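Local coordinates for protein type C neurotoxin (Clostridium botulinum, PDB 3PME) that probably binds gangliosides and membrane lipids on nerve cells, as the receptor-binding domain of a botulinum C/D mosaic neurotoxin, at residues A[230-235]-A[281-287]. Sequence-based numbering, arbitrary orientation.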
# COMPACT_ATOMS: atom_id res chain seq x y z
N PRO A 230 -1.06 -1.70 6.93
CA PRO A 230 -0.13 -2.25 7.92
C PRO A 230 -0.17 -3.77 7.95
O PRO A 230 -1.26 -4.37 7.94
CB PRO A 230 -0.66 -1.68 9.24
CG PRO A 230 -1.30 -0.37 8.81
CD PRO A 230 -1.98 -0.72 7.52
N LEU A 231 1.01 -4.38 7.99
CA LEU A 231 1.15 -5.83 8.16
C LEU A 231 0.86 -6.14 9.62
O LEU A 231 1.23 -5.36 10.51
CB LEU A 231 2.57 -6.25 7.78
CG LEU A 231 2.75 -7.74 7.46
CD1 LEU A 231 2.17 -8.05 6.07
CD2 LEU A 231 4.21 -8.11 7.52
N LYS A 232 0.16 -7.25 9.87
CA LYS A 232 -0.24 -7.59 11.23
C LYS A 232 0.11 -9.02 11.57
O LYS A 232 0.08 -9.90 10.73
CB LYS A 232 -1.75 -7.43 11.40
CG LYS A 232 -2.26 -5.99 11.23
CD LYS A 232 -3.79 -5.94 11.16
CE LYS A 232 -4.31 -6.57 9.88
NZ LYS A 232 -5.79 -6.40 9.72
N PHE A 233 0.41 -9.24 12.85
CA PHE A 233 0.54 -10.60 13.34
C PHE A 233 -0.78 -11.37 13.19
O PHE A 233 -1.85 -10.76 13.19
CB PHE A 233 1.01 -10.58 14.79
CG PHE A 233 2.40 -10.07 14.95
CD1 PHE A 233 3.48 -10.83 14.51
CD2 PHE A 233 2.64 -8.84 15.51
CE1 PHE A 233 4.78 -10.36 14.65
CE2 PHE A 233 3.93 -8.35 15.65
CZ PHE A 233 5.00 -9.11 15.22
N ASP A 234 -0.69 -12.69 13.03
CA ASP A 234 -1.88 -13.57 12.91
C ASP A 234 -2.68 -13.56 11.61
O ASP A 234 -3.30 -14.56 11.24
CB ASP A 234 -2.84 -13.34 14.08
CG ASP A 234 -2.23 -13.70 15.39
OD1 ASP A 234 -2.37 -14.87 15.80
OD2 ASP A 234 -1.60 -12.81 16.00
N THR A 235 -2.69 -12.44 10.90
CA THR A 235 -3.44 -12.35 9.66
C THR A 235 -2.86 -13.33 8.65
O THR A 235 -1.64 -13.51 8.56
CB THR A 235 -3.38 -10.90 9.10
OG1 THR A 235 -4.10 -10.04 9.99
CG2 THR A 235 -3.98 -10.79 7.70
N LYS A 281 4.29 -9.99 21.26
CA LYS A 281 3.34 -8.92 20.94
C LYS A 281 1.92 -9.48 20.79
O LYS A 281 1.74 -10.66 20.52
CB LYS A 281 3.78 -8.17 19.67
CG LYS A 281 5.17 -7.56 19.80
CD LYS A 281 5.63 -6.89 18.51
CE LYS A 281 5.35 -5.39 18.54
NZ LYS A 281 5.87 -4.67 17.33
N ASN A 282 0.91 -8.62 20.95
CA ASN A 282 -0.49 -9.05 20.92
C ASN A 282 -0.97 -9.57 19.57
O ASN A 282 -0.49 -9.13 18.52
CB ASN A 282 -1.42 -7.91 21.35
CG ASN A 282 -1.10 -7.40 22.73
OD1 ASN A 282 -0.98 -6.19 22.93
ND2 ASN A 282 -0.96 -8.31 23.68
N PRO A 283 -1.94 -10.49 19.59
CA PRO A 283 -2.55 -10.96 18.34
C PRO A 283 -3.04 -9.79 17.49
O PRO A 283 -3.65 -8.86 18.00
CB PRO A 283 -3.74 -11.78 18.82
CG PRO A 283 -3.25 -12.37 20.12
CD PRO A 283 -2.42 -11.26 20.75
N TYR A 284 -2.73 -9.86 16.20
CA TYR A 284 -3.16 -8.85 15.23
C TYR A 284 -2.57 -7.45 15.43
O TYR A 284 -3.03 -6.51 14.80
CB TYR A 284 -4.69 -8.80 15.13
CG TYR A 284 -5.30 -10.14 14.77
CD1 TYR A 284 -5.71 -11.02 15.76
CD2 TYR A 284 -5.47 -10.53 13.44
CE1 TYR A 284 -6.27 -12.25 15.45
CE2 TYR A 284 -6.04 -11.75 13.12
CZ TYR A 284 -6.43 -12.60 14.13
OH TYR A 284 -7.00 -13.82 13.83
N SER A 285 -1.54 -7.33 16.26
CA SER A 285 -0.83 -6.04 16.35
C SER A 285 0.03 -5.78 15.11
O SER A 285 0.35 -6.71 14.35
CB SER A 285 0.01 -5.94 17.63
OG SER A 285 1.10 -6.83 17.62
N ARG A 286 0.38 -4.52 14.88
CA ARG A 286 1.19 -4.17 13.71
C ARG A 286 2.59 -4.74 13.81
O ARG A 286 3.20 -4.76 14.88
CB ARG A 286 1.25 -2.66 13.53
CG ARG A 286 -0.07 -2.03 13.16
CD ARG A 286 0.04 -0.52 13.13
NE ARG A 286 -1.14 0.09 12.51
CZ ARG A 286 -1.24 1.38 12.22
NH1 ARG A 286 -0.24 2.21 12.50
NH2 ARG A 286 -2.35 1.85 11.65
N ILE A 287 3.10 -5.20 12.67
CA ILE A 287 4.46 -5.69 12.57
C ILE A 287 5.38 -4.53 12.20
O ILE A 287 5.16 -3.85 11.19
CB ILE A 287 4.58 -6.82 11.55
CG1 ILE A 287 3.68 -7.99 12.00
CG2 ILE A 287 6.02 -7.28 11.44
CD1 ILE A 287 3.64 -9.15 11.01
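F233 lays one ring face on I287, whose CG1 sits 3.5 Å from the ring centroid, almost on the ring normal. S285 OG meets the same ring at its edge, 3.3 Å from F233 CD2, and K281 CD approaches F233 CE2 obliquely. L231 CD2 touches I287 CD1 at 3.7 Å. Farther along, D234 CB stands over the Y284 ring, 3.6 Å from its centroid. CG of D234 is anti to its own carbonyl carbon (chi1 -63°), which brings the carboxylate to the turn. There D234 OD2 accepts a hydrogen bond from Y284 N at 3.2 Å, from above the carboxylate plane.

Two backbone bonds hold the segments together, I287 N to L231 O and F233 N to S285 O, both 2.9 Å. They frame a single beta bridge between K232 and R286. A type II turn from N282 to S285 shapes 281-287. N282 O takes bonds from both S285 N and S285 OG, which fixes the hydroxyl beside F233.

D234 OD1 also forms a salt bridge with K276, and K281 NZ one with D291. The contact joins two loops of the C-terminal trefoil-type region. L231 and I287 rest on strands 273-277 and 343-347, and F233 on 273-277.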